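Local structure of microcin B17-processing protein McbB (Escherichia coli str. K-12 substr. MG1655, 6GRH) at residues S34-T39 / I81-I86; K64-S69 / K75-L80; I15-I20 / T256-S261; P93-S98 / E252-S257. The protein takes part in processing the inactive microcin B17 precursor McbA into the active antibiotic peptide. All coordinates share one frame; numbering follows the deposited sequence.

Contact 1: S34-T39 / I81-I86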
loop_
_atom_site.group_PDB
_atom_site.type_symbol
_atom_site.label_atom_id
_atom_site.label_comp_id
_atom_site.label_asym_id
_atom_site.label_seq_id
_atom_site.Cartn_x
_atom_site.Cartn_y
_atom_site.Cartn_z
ATOM N N SER B 34 29.746 -10.630 -23.121
ATOM C CA SER B 34 31.138 -11.006 -23.091
ATOM C C SER B 34 32.037 -10.040 -23.825
ATOM O O SER B 34 31.580 -9.128 -24.489
ATOM C CB SER B 34 31.309 -12.420 -23.683
ATOM O OG SER B 34 31.009 -12.407 -25.088
ATOM N N SER B 35 33.337 -10.275 -23.690
ATOM C CA SER B 35 34.324 -9.594 -24.488
ATOM C C SER B 35 35.288 -10.634 -25.065
ATOM O O SER B 35 35.636 -11.593 -24.386
ATOM C CB SER B 35 35.058 -8.553 -23.659
ATOM O OG SER B 35 35.829 -7.727 -24.504
ATOM N N VAL B 36 35.693 -10.436 -26.323
ATOM C CA VAL B 36 36.531 -11.411 -27.045
ATOM C C VAL B 36 37.645 -10.682 -27.782
ATOM O O VAL B 36 37.400 -9.701 -28.469
ATOM C CB VAL B 36 35.698 -12.274 -28.024
ATOM C CG1 VAL B 36 36.562 -13.354 -28.682
ATOM C CG2 VAL B 36 34.524 -12.934 -27.310
ATOM N N ASP B 37 38.878 -11.158 -27.592
ATOM C CA ASP B 37 40.008 -10.724 -28.405
ATOM C C ASP B 37 39.916 -11.520 -29.724
ATOM O O ASP B 37 40.166 -12.712 -29.733
ATOM C CB ASP B 37 41.320 -10.983 -27.648
ATOM C CG ASP B 37 42.551 -10.364 -28.322
ATOM O OD1 ASP B 37 42.425 -9.623 -29.326
ATOM O OD2 ASP B 37 43.682 -10.623 -27.839
ATOM N N ILE B 38 39.543 -10.861 -30.807
ATOM C CA ILE B 38 39.231 -11.547 -32.074
ATOM C C ILE B 38 40.524 -11.779 -32.850
ATOM O O ILE B 38 41.235 -10.826 -33.155
ATOM C CB ILE B 38 38.289 -10.711 -32.954
ATOM C CG1 ILE B 38 36.957 -10.466 -32.254
ATOM C CG2 ILE B 38 38.042 -11.377 -34.325
ATOM C CD1 ILE B 38 36.103 -11.701 -32.034
ATOM N N THR B 39 40.828 -13.026 -33.168
ATOM C CA THR B 39 42.071 -13.329 -33.903
ATOM C C THR B 39 41.839 -13.880 -35.312
ATOM O O THR B 39 42.782 -14.234 -35.962
ATOM C CB THR B 39 42.954 -14.321 -33.126
ATOM O OG1 THR B 39 42.179 -15.494 -32.819
ATOM C CG2 THR B 39 43.495 -13.655 -31.818
ATOM N N ILE B 81 25.968 -16.368 -31.032
ATOM C CA ILE B 81 24.918 -16.507 -30.043
ATOM C C ILE B 81 25.512 -16.515 -28.624
ATOM O O ILE B 81 25.007 -15.810 -27.737
ATOM C CB ILE B 81 24.076 -17.790 -30.240
ATOM C CG1 ILE B 81 23.180 -17.633 -31.479
ATOM C CG2 ILE B 81 23.206 -18.089 -29.009
ATOM C CD1 ILE B 81 22.636 -18.944 -32.009
ATOM N N THR B 82 26.539 -17.332 -28.418
ATOM C CA THR B 82 27.090 -17.526 -27.070
ATOM C C THR B 82 27.764 -16.267 -26.555
ATOM O O THR B 82 27.648 -15.982 -25.377
ATOM C CB THR B 82 28.049 -18.725 -26.971
ATOM O OG1 THR B 82 29.082 -18.608 -27.959
ATOM C CG2 THR B 82 27.306 -20.021 -27.169
ATOM N N THR B 83 28.402 -15.491 -27.438
ATOM C CA THR B 83 29.061 -14.242 -27.042
ATOM C C THR B 83 28.141 -13.045 -26.855
ATOM O O THR B 83 28.604 -12.042 -26.326
ATOM C CB THR B 83 30.195 -13.849 -28.022
ATOM O OG1 THR B 83 29.666 -13.668 -29.362
ATOM C CG2 THR B 83 31.297 -14.891 -28.014
ATOM N N GLY B 84 26.873 -13.129 -27.288
ATOM C CA GLY B 84 25.888 -12.049 -27.138
ATOM C C GLY B 84 25.798 -11.059 -28.299
ATOM O O GLY B 84 25.402 -9.910 -28.106
ATOM N N VAL B 85 26.194 -11.495 -29.504
ATOM C CA VAL B 85 26.111 -10.668 -30.703
ATOM C C VAL B 85 24.715 -10.784 -31.322
ATOM O O VAL B 85 24.162 -9.789 -31.788
ATOM C CB VAL B 85 27.179 -11.031 -31.756
ATOM C CG1 VAL B 85 27.092 -10.101 -32.965
ATOM C CG2 VAL B 85 28.584 -10.946 -31.179
ATOM N N ILE B 86 24.184 -12.003 -31.363
ATOM C CA ILE B 86 22.846 -12.268 -31.893
ATOM C C ILE B 86 22.057 -13.181 -30.946
ATOM O O ILE B 86 22.643 -13.842 -30.085
ATOM C CB ILE B 86 22.860 -12.889 -33.324
ATOM C CG1 ILE B 86 23.283 -14.365 -33.304
ATOM C CG2 ILE B 86 23.746 -12.084 -34.271
ATOM C CD1 ILE B 86 23.420 -14.998 -34.669
#
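Ser34 and Thr83 tie the strand at the edge of the N-terminal antiparallel sheet within this chain to the C-terminal end of helix 73-82, in a small domain consistent with the winged-helix precursor-recognition element of such peptide-modifying enzymes. Ser34 OG donates a hydrogen bond to Thr83 O at 2.7 Å. The hydroxyl lies in the carbonyl plane on a lone pair, with a C=O...O angle of 115°. It gets there because OG is tucked between the backbone N and the carbonyl carbon of its own residue (chi1 67°), and in that pose it also lies 3.4 Å from Thr83 CB. Thr83 O is gripped twice, since Thr31 OG1 bonds to it as well; Thr31 OG1 also pairs with Ser34 N, so these residues are linked through a closed set of bonds. The hydroxyl of Thr83 turns back into its own helix, bonding Phe79 O, which leaves the methyl group for the strand: Thr83 CG2 meets Val36 CG2 at 3.8 Å, the two side chains crossing at about a right angle. Directly after Thr83, Gly84 takes a positive phi of 91° and closes a Schellman motif, Gly84 N bonding Ile81 O at 3.3 Å and Val85 N probably bonding Leu80 O as the second bond. Strand 34-38 pairs on one side with strand 26-31 and continues the sheet into an antiparallel strand of another protein's chain, while Val36 packs on Phe79 of helix 73-82 and Thr83 on Leu29 of strand 26-31.

Contact 2: K64-S69 / K75-L80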
loop_
_atom_site.group_PDB
_atom_site.type_symbol
_atom_site.label_atom_id
_atom_site.label_comp_id
_atom_site.label_asym_id
_atom_site.label_seq_id
_atom_site.Cartn_x
_atom_site.Cartn_y
_atom_site.Cartn_z
ATOM N N LYS B 64 25.070 -16.298 -45.721
ATOM C CA LYS B 64 25.836 -15.708 -46.825
ATOM C C LYS B 64 27.065 -14.956 -46.290
ATOM O O LYS B 64 28.157 -15.119 -46.776
ATOM C CB LYS B 64 24.926 -14.756 -47.622
ATOM C CG LYS B 64 25.389 -14.402 -49.029
ATOM C CD LYS B 64 24.175 -14.111 -49.934
ATOM C CE LYS B 64 24.527 -13.308 -51.177
ATOM N NZ LYS B 64 25.686 -13.853 -51.921
ATOM N N LEU B 65 26.858 -14.144 -45.262
ATOM C CA LEU B 65 27.954 -13.418 -44.604
ATOM C C LEU B 65 29.053 -14.365 -44.108
ATOM O O LEU B 65 30.244 -14.143 -44.348
ATOM C CB LEU B 65 27.409 -12.609 -43.431
ATOM C CG LEU B 65 27.852 -11.166 -43.249
ATOM C CD1 LEU B 65 27.698 -10.305 -44.495
ATOM C CD2 LEU B 65 27.027 -10.592 -42.094
ATOM N N LEU B 66 28.624 -15.428 -43.436
ATOM C CA LEU B 66 29.543 -16.451 -42.928
ATOM C C LEU B 66 30.260 -17.200 -44.064
ATOM O O LEU B 66 31.476 -17.403 -43.997
ATOM C CB LEU B 66 28.809 -17.423 -41.997
ATOM C CG LEU B 66 28.302 -16.805 -40.691
ATOM C CD1 LEU B 66 27.264 -17.707 -40.026
ATOM C CD2 LEU B 66 29.473 -16.535 -39.767
ATOM N N ASP B 67 29.517 -17.592 -45.104
ATOM C CA ASP B 67 30.110 -18.223 -46.304
ATOM C C ASP B 67 31.172 -17.349 -46.935
ATOM O O ASP B 67 32.228 -17.833 -47.278
ATOM C CB ASP B 67 29.057 -18.550 -47.380
ATOM C CG ASP B 67 28.193 -19.777 -47.034
ATOM O OD1 ASP B 67 28.498 -20.497 -46.057
ATOM O OD2 ASP B 67 27.200 -20.026 -47.760
ATOM N N GLU B 68 30.899 -16.055 -47.058
ATOM C CA GLU B 68 31.854 -15.104 -47.667
ATOM C C GLU B 68 33.178 -14.976 -46.902
ATOM O O GLU B 68 34.233 -14.788 -47.488
ATOM C CB GLU B 68 31.178 -13.732 -47.822
ATOM C CG GLU B 68 30.173 -13.704 -48.978
ATOM C CD GLU B 68 29.338 -12.419 -49.080
ATOM O OE1 GLU B 68 29.100 -11.714 -48.082
ATOM O OE2 GLU B 68 28.899 -12.121 -50.201
ATOM N N SER B 69 33.110 -15.102 -45.582
ATOM C CA SER B 69 34.292 -15.117 -44.731
ATOM C C SER B 69 34.835 -16.526 -44.484
ATOM O O SER B 69 35.694 -16.683 -43.633
ATOM C CB SER B 69 33.970 -14.445 -43.411
ATOM O OG SER B 69 33.904 -13.051 -43.594
ATOM N N LYS B 75 29.272 -23.335 -36.538
ATOM C CA LYS B 75 30.278 -22.871 -35.565
ATOM C C LYS B 75 30.245 -21.348 -35.430
ATOM O O LYS B 75 30.302 -20.839 -34.328
ATOM C CB LYS B 75 31.677 -23.341 -35.919
ATOM C CG LYS B 75 31.849 -24.849 -35.865
ATOM C CD LYS B 75 33.242 -25.255 -36.300
ATOM C CE LYS B 75 33.284 -26.738 -36.634
ATOM N NZ LYS B 75 34.647 -27.191 -36.970
ATOM N N GLY B 76 30.118 -20.645 -36.553
ATOM C CA GLY B 76 29.959 -19.189 -36.556
ATOM C C GLY B 76 28.735 -18.704 -35.801
ATOM O O GLY B 76 28.831 -17.786 -34.989
ATOM N N LYS B 77 27.589 -19.330 -36.048
ATOM C CA LYS B 77 26.353 -18.976 -35.363
ATOM C C LYS B 77 26.428 -19.203 -33.858
ATOM O O LYS B 77 26.016 -18.342 -33.090
ATOM C CB LYS B 77 25.170 -19.736 -35.919
ATOM C CG LYS B 77 24.604 -19.090 -37.165
ATOM C CD LYS B 77 23.618 -20.037 -37.803
ATOM C CE LYS B 77 23.271 -19.571 -39.194
ATOM N NZ LYS B 77 22.805 -20.702 -40.042
ATOM N N GLU B 78 26.971 -20.356 -33.473
ATOM C CA GLU B 78 27.186 -20.699 -32.062
ATOM C C GLU B 78 28.062 -19.658 -31.340
ATOM O O GLU B 78 27.794 -19.282 -30.191
ATOM C CB GLU B 78 27.833 -22.088 -31.950
ATOM C CG GLU B 78 27.784 -22.665 -30.549
ATOM C CD GLU B 78 28.458 -24.027 -30.446
ATOM O OE1 GLU B 78 29.048 -24.532 -31.445
ATOM O OE2 GLU B 78 28.392 -24.601 -29.336
ATOM N N PHE B 79 29.108 -19.206 -32.019
ATOM C CA PHE B 79 29.975 -18.147 -31.493
ATOM C C PHE B 79 29.186 -16.845 -31.304
ATOM O O PHE B 79 29.249 -16.223 -30.244
ATOM C CB PHE B 79 31.179 -17.926 -32.421
ATOM C CG PHE B 79 32.024 -16.748 -32.044
ATOM C CD1 PHE B 79 33.009 -16.869 -31.075
ATOM C CD2 PHE B 79 31.797 -15.508 -32.598
ATOM C CE1 PHE B 79 33.791 -15.796 -30.714
ATOM C CE2 PHE B 79 32.574 -14.418 -32.222
ATOM C CZ PHE B 79 33.579 -14.575 -31.295
ATOM N N LEU B 80 28.441 -16.456 -32.335
ATOM C CA LEU B 80 27.697 -15.204 -32.311
ATOM C C LEU B 80 26.608 -15.213 -31.243
ATOM O O LEU B 80 26.362 -14.193 -30.628
ATOM C CB LEU B 80 27.097 -14.911 -33.695
ATOM C CG LEU B 80 28.129 -14.640 -34.809
ATOM C CD1 LEU B 80 27.478 -14.626 -36.184
ATOM C CD2 LEU B 80 28.885 -13.351 -34.574
#
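Gly76 gives Leu66 its closest backbone approach to helix 73-82: Leu66 CD2 lies 4.2 Å from Gly76 CA, and the alpha carbons of the two residues are 6.9 Å apart. With no side chain on Gly76, the methyl can settle straight onto the helix backbone, so the two helices sit close at this point. Next along the chain, Lys77 lays the start of its side chain beside the other branch of the same leucine, with Lys77 CG 4.1 Å from Leu66 CD1. From CG onward the lysine runs extended, carrying its ammonium group past the leucine to form salt bridges with Asp63 and Glu59, so its aliphatic part serves the apolar contact and its charged end pairs with carboxylates of helix 59-68. One turn beyond Gly76, Leu80 also points toward Leu66, but more loosely: Leu80 CD1 is 4.5 Å from Leu66 CD2. Leu80 N bonds Gly76 O at 3.0 Å, as expected for residues one turn apart, which fall on the same face. With its CG anti to the carbonyl carbon (chi1 -66°), the isobutyl group of Leu66 is carried toward helix 73-82, where its two methyls spread over successive residues. The pair of helices, 59-68 and 73-82, is joined by a short turn, an arrangement consistent with a helix-turn-helix unit. Helix 41-52 touches Leu65 and Leu80, Leu66 also packs on Ile71 in the turn, and Phe79 packs on Val36 and Ile38 of strand 34-38 and meets an aromatic side chain of another protein's chain edge-to-face.

Contact 3: I15-I20 / T256-S261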
loop_
_atom_site.group_PDB
_atom_site.type_symbol
_atom_site.label_atom_id
_atom_site.label_comp_id
_atom_site.label_asym_id
_atom_site.label_seq_id
_atom_site.Cartn_x
_atom_site.Cartn_y
_atom_site.Cartn_z
ATOM N N ILE B 15 19.973 -8.873 -33.869
ATOM C CA ILE B 15 21.333 -8.382 -33.593
ATOM C C ILE B 15 21.284 -7.555 -32.306
ATOM O O ILE B 15 20.496 -6.616 -32.189
ATOM C CB ILE B 15 21.915 -7.577 -34.778
ATOM C CG1 ILE B 15 21.921 -8.442 -36.039
ATOM C CG2 ILE B 15 23.330 -7.103 -34.511
ATOM C CD1 ILE B 15 22.259 -7.682 -37.301
ATOM N N LEU B 16 22.121 -7.927 -31.343
ATOM C CA LEU B 16 22.090 -7.344 -30.000
ATOM C C LEU B 16 23.102 -6.215 -29.928
ATOM O O LEU B 16 23.872 -6.034 -30.846
ATOM C CB LEU B 16 22.365 -8.418 -28.940
ATOM C CG LEU B 16 21.432 -9.623 -28.991
ATOM C CD1 LEU B 16 21.925 -10.797 -28.150
ATOM C CD2 LEU B 16 20.028 -9.216 -28.547
ATOM N N PRO B 17 23.086 -5.419 -28.850
ATOM C CA PRO B 17 24.087 -4.341 -28.778
ATOM C C PRO B 17 25.521 -4.848 -28.625
ATOM O O PRO B 17 25.789 -5.688 -27.764
ATOM C CB PRO B 17 23.673 -3.553 -27.520
ATOM C CG PRO B 17 22.217 -3.864 -27.360
ATOM C CD PRO B 17 22.123 -5.318 -27.748
ATOM N N PHE B 18 26.427 -4.330 -29.443
ATOM C CA PHE B 18 27.844 -4.643 -29.308
ATOM C C PHE B 18 28.695 -3.614 -30.014
ATOM O O PHE B 18 28.178 -2.830 -30.815
ATOM C CB PHE B 18 28.145 -6.047 -29.841
ATOM C CG PHE B 18 28.092 -6.161 -31.340
ATOM C CD1 PHE B 18 26.887 -6.321 -31.992
ATOM C CD2 PHE B 18 29.255 -6.102 -32.098
ATOM C CE1 PHE B 18 26.833 -6.438 -33.378
ATOM C CE2 PHE B 18 29.205 -6.232 -33.474
ATOM C CZ PHE B 18 27.994 -6.389 -34.115
ATOM N N GLU B 19 29.990 -3.596 -29.706
ATOM C CA GLU B 19 30.964 -2.866 -30.506
ATOM C C GLU B 19 32.100 -3.809 -30.885
ATOM O O GLU B 19 32.394 -4.773 -30.168
ATOM C CB GLU B 19 31.520 -1.627 -29.784
ATOM C CG GLU B 19 30.511 -0.540 -29.396
ATOM C CD GLU B 19 29.881 0.206 -30.574
ATOM O OE1 GLU B 19 30.517 0.363 -31.641
ATOM O OE2 GLU B 19 28.704 0.622 -30.449
ATOM N N ILE B 20 32.703 -3.530 -32.043
ATOM C CA ILE B 20 33.843 -4.259 -32.551
ATOM C C ILE B 20 34.871 -3.171 -32.838
ATOM O O ILE B 20 34.663 -2.371 -33.732
ATOM C CB ILE B 20 33.497 -5.122 -33.799
ATOM C CG1 ILE B 20 34.749 -5.774 -34.403
ATOM C CG2 ILE B 20 32.766 -4.355 -34.909
ATOM C CD1 ILE B 20 35.254 -6.970 -33.642
ATOM N N THR B 256 13.217 -6.390 -29.579
ATOM C CA THR B 256 14.281 -7.306 -29.182
ATOM C C THR B 256 14.400 -7.286 -27.657
ATOM O O THR B 256 14.841 -6.292 -27.059
ATOM C CB THR B 256 15.608 -6.888 -29.835
ATOM O OG1 THR B 256 15.458 -6.979 -31.249
ATOM C CG2 THR B 256 16.771 -7.747 -29.357
ATOM N N SER B 257 13.977 -8.372 -27.041
ATOM C CA SER B 257 13.977 -8.469 -25.578
ATOM C C SER B 257 15.421 -8.601 -25.098
ATOM O O SER B 257 16.152 -9.479 -25.569
ATOM C CB SER B 257 13.131 -9.674 -25.126
ATOM O OG SER B 257 13.160 -9.792 -23.698
ATOM N N LEU B 258 15.863 -7.672 -24.252
ATOM C CA LEU B 258 17.197 -7.731 -23.661
ATOM C C LEU B 258 17.188 -8.196 -22.176
ATOM O O LEU B 258 18.111 -8.862 -21.725
ATOM C CB LEU B 258 17.848 -6.351 -23.786
ATOM C CG LEU B 258 18.112 -5.870 -25.211
ATOM C CD1 LEU B 258 18.624 -4.441 -25.187
ATOM C CD2 LEU B 258 19.091 -6.793 -25.898
ATOM N N VAL B 259 16.141 -7.845 -21.448
ATOM C CA VAL B 259 15.975 -8.243 -20.047
ATOM C C VAL B 259 14.531 -8.736 -19.954
ATOM O O VAL B 259 13.623 -7.982 -20.259
ATOM C CB VAL B 259 16.174 -7.031 -19.115
ATOM C CG1 VAL B 259 15.824 -7.379 -17.656
ATOM C CG2 VAL B 259 17.620 -6.544 -19.195
ATOM N N LYS B 260 14.316 -9.973 -19.541
ATOM C CA LYS B 260 12.961 -10.475 -19.350
ATOM C C LYS B 260 12.251 -9.786 -18.160
ATOM O O LYS B 260 12.889 -9.388 -17.177
ATOM C CB LYS B 260 12.978 -11.984 -19.134
ATOM C CG LYS B 260 13.344 -12.826 -20.340
ATOM C CD LYS B 260 13.700 -14.246 -19.884
ATOM C CE LYS B 260 13.678 -15.283 -20.989
ATOM N NZ LYS B 260 14.220 -14.756 -22.254
ATOM N N SER B 261 10.933 -9.625 -18.278
ATOM C CA SER B 261 10.100 -9.101 -17.196
ATOM C C SER B 261 9.382 -10.229 -16.497
ATOM O O SER B 261 8.949 -11.193 -17.135
ATOM C CB SER B 261 9.051 -8.142 -17.757
ATOM O OG SER B 261 9.648 -7.118 -18.532
HETATM O O HOH W 1 17.751 -5.917 -32.120
#
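Apolar contacts dominate where Leu16 and Pro17 meet the loop that follows helix 236-254. A single methyl of Leu16 makes two of them: CD2 lies 3.7 Å from Thr256 CG2 and 3.7 Å from Leu258 CD2. The two leucine side chains lie alongside, running antiparallel, whereas Leu16 and Thr256 lie at a slant. Leu258 CD2 also reaches the proline ring, 3.8 Å from Pro17 CD, so it bridges two consecutive residues. The polar link is indirect. One water donates to Ile15 O at 2.8 Å and lies 2.7 Å from Thr256 OG1. Thr256 can serve both kinds of contact because OG1 lies beside the backbone N (chi1 -62°), toward the water, which puts CG2 anti to that N and against Leu16. Around the site, Leu258 leans on Arg248 and Gln251, and the second McbB subunit joins in, its Ala233 against Pro17 and its Ile275 against Leu258. Between these two segments the join is therefore made by a few methyl groups and one proline ring carbon, with water rather than a direct polar bond, which probably imposes little directional constraint.

Contact 4: P93-S98 / E252-S257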
loop_
_atom_site.group_PDB
_atom_site.type_symbol
_atom_site.label_atom_id
_atom_site.label_comp_id
_atom_site.label_asym_id
_atom_site.label_seq_id
_atom_site.Cartn_x
_atom_site.Cartn_y
_atom_site.Cartn_z
ATOM N N PRO B 93 4.451 -13.055 -32.228
ATOM C CA PRO B 93 4.169 -12.052 -31.199
ATOM C C PRO B 93 2.683 -11.595 -31.193
ATOM O O PRO B 93 1.967 -11.814 -32.156
ATOM C CB PRO B 93 5.111 -10.911 -31.582
ATOM C CG PRO B 93 5.310 -11.053 -33.076
ATOM C CD PRO B 93 4.745 -12.390 -33.516
ATOM N N LEU B 94 2.229 -10.989 -30.105
ATOM C CA LEU B 94 0.787 -10.737 -29.914
ATOM C C LEU B 94 0.242 -9.604 -30.773
ATOM O O LEU B 94 -0.866 -9.693 -31.275
ATOM C CB LEU B 94 0.465 -10.457 -28.436
ATOM C CG LEU B 94 -1.031 -10.401 -28.100
ATOM C CD1 LEU B 94 -1.743 -11.705 -28.439
ATOM C CD2 LEU B 94 -1.223 -10.044 -26.629
ATOM N N TRP B 95 1.033 -8.551 -30.918
ATOM C CA TRP B 95 0.715 -7.443 -31.790
ATOM C C TRP B 95 1.728 -7.480 -32.919
ATOM O O TRP B 95 2.934 -7.445 -32.685
ATOM C CB TRP B 95 0.751 -6.124 -31.008
ATOM C CG TRP B 95 -0.133 -6.221 -29.834
ATOM C CD1 TRP B 95 -1.495 -6.336 -29.850
ATOM C CD2 TRP B 95 0.257 -6.320 -28.474
ATOM N NE1 TRP B 95 -1.971 -6.473 -28.586
ATOM C CE2 TRP B 95 -0.914 -6.466 -27.717
ATOM C CE3 TRP B 95 1.490 -6.269 -27.814
ATOM C CZ2 TRP B 95 -0.894 -6.558 -26.320
ATOM C CZ3 TRP B 95 1.509 -6.373 -26.460
ATOM C CH2 TRP B 95 0.330 -6.514 -25.716
ATOM N N VAL B 96 1.219 -7.562 -34.134
ATOM C CA VAL B 96 2.048 -7.713 -35.323
ATOM C C VAL B 96 2.665 -6.388 -35.761
ATOM O O VAL B 96 3.551 -6.369 -36.602
ATOM C CB VAL B 96 1.264 -8.322 -36.493
ATOM C CG1 VAL B 96 0.650 -9.669 -36.088
ATOM C CG2 VAL B 96 0.189 -7.383 -37.054
ATOM N N ASN B 97 2.158 -5.292 -35.212
ATOM C CA ASN B 97 2.590 -3.974 -35.556
ATOM C C ASN B 97 2.234 -2.992 -34.437
ATOM O O ASN B 97 1.295 -3.248 -33.693
ATOM C CB ASN B 97 1.815 -3.607 -36.809
ATOM C CG ASN B 97 2.118 -2.233 -37.285
ATOM O OD1 ASN B 97 1.207 -1.462 -37.591
ATOM N ND2 ASN B 97 3.414 -1.884 -37.294
ATOM N N SER B 98 3.003 -1.905 -34.334
ATOM C CA SER B 98 2.680 -0.756 -33.499
ATOM C C SER B 98 2.494 0.529 -34.325
ATOM O O SER B 98 3.096 0.688 -35.398
ATOM C CB SER B 98 3.788 -0.542 -32.478
ATOM O OG SER B 98 3.808 -1.580 -31.511
ATOM N N GLU B 252 10.314 -3.797 -24.808
ATOM C CA GLU B 252 9.911 -4.854 -23.896
ATOM C C GLU B 252 8.752 -5.666 -24.429
ATOM O O GLU B 252 8.740 -6.889 -24.306
ATOM C CB GLU B 252 9.451 -4.305 -22.535
ATOM C CG GLU B 252 10.544 -3.807 -21.648
ATOM C CD GLU B 252 10.022 -3.004 -20.440
ATOM O OE1 GLU B 252 8.803 -3.012 -20.155
ATOM O OE2 GLU B 252 10.869 -2.356 -19.783
ATOM N N LEU B 253 7.776 -4.969 -24.987
ATOM C CA LEU B 253 6.514 -5.571 -25.420
ATOM C C LEU B 253 6.585 -6.251 -26.781
ATOM O O LEU B 253 6.020 -7.335 -26.934
ATOM C CB LEU B 253 5.395 -4.519 -25.458
ATOM C CG LEU B 253 4.984 -3.980 -24.069
ATOM C CD1 LEU B 253 4.187 -2.698 -24.225
ATOM C CD2 LEU B 253 4.188 -5.009 -23.300
ATOM N N THR B 254 7.255 -5.615 -27.742
ATOM C CA THR B 254 7.233 -6.052 -29.148
ATOM C C THR B 254 8.598 -6.157 -29.815
ATOM O O THR B 254 8.667 -6.580 -30.960
ATOM C CB THR B 254 6.398 -5.082 -30.040
ATOM O OG1 THR B 254 7.025 -3.778 -30.077
ATOM C CG2 THR B 254 4.979 -4.959 -29.518
ATOM N N GLY B 255 9.669 -5.736 -29.154
ATOM C CA GLY B 255 10.954 -5.625 -29.833
ATOM C C GLY B 255 11.949 -6.691 -29.389
ATOM O O GLY B 255 11.585 -7.762 -28.877
ATOM N N THR B 256 13.217 -6.390 -29.579
ATOM C CA THR B 256 14.281 -7.306 -29.182
ATOM C C THR B 256 14.400 -7.286 -27.657
ATOM O O THR B 256 14.841 -6.292 -27.059
ATOM C CB THR B 256 15.608 -6.888 -29.835
ATOM O OG1 THR B 256 15.458 -6.979 -31.249
ATOM C CG2 THR B 256 16.771 -7.747 -29.357
ATOM N N SER B 257 13.977 -8.372 -27.041
ATOM C CA SER B 257 13.977 -8.469 -25.578
ATOM C C SER B 257 15.421 -8.601 -25.098
ATOM O O SER B 257 16.152 -9.479 -25.569
ATOM C CB SER B 257 13.131 -9.674 -25.126
ATOM O OG SER B 257 13.160 -9.792 -23.698
HETATM O O HOH W 2 4.413 -9.608 -27.818
HETATM O O HOH W 3 5.925 -2.958 -32.512
#
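Trp95 and Ser98 meet Leu253 and Thr254 at the end of helix 236-254. Just ahead of them, Leu94 N gives a weak bond to a water that donates to Leu253 O at 2.9 Å, and Leu94 CD2 lies over one face of the indole, toward the rim. Trp95 itself presents its six-membered edge to the helix end. Near the ring plane, Trp95 CE3 meets Thr254 CG2 at 4.1 Å, and Trp95 CZ3 lies 4.4 Å from Leu253 CD2; indole and threonine cross at about a right angle. Ser98 OG, in the conformer described, stands 4.1 Å from Thr254 CG2 and shares a water with that residue. The same water donates to Thr254 OG1 at 2.8 Å. OG1 sits between the backbone N and the carbonyl carbon (chi1 65°), bonded to Leu250 O, and CG2 is thereby left facing Trp95. Ser98 lies on strand 97-102, between strands 122-127 and 139-144 of the mixed sheet; Trp95 and Leu253 both touch Val183, Leu253 continues onto Ile169 of strand 167-174, and Phe38 of the McbC chain packs on Leu94 and Trp95.

From the N terminus, segment 15-20 opens contact 3, which closes only at 256-261, some 236 residues on. Within that span, 34-39 opens contact 1, and 64-69 pairs with 75-80 to complete contact 2 before 81-86 closes contact 1; contacts 2, 1 and 3 are thus nested in that order. Contacts 1 and 2 join strand 34-38 and helix 59-68 to helix 73-82 within the N-terminal domain, and Leu16 N bonds Val85 O, linking contacts 1 and 3. Contact 4 opens afterwards at 93-98 and ends at 252-257, overlapping contact 3 at Thr256 and Ser257. The end of helix 236-254 and its following loop therefore face both the mixed sheet and the N-terminal domain.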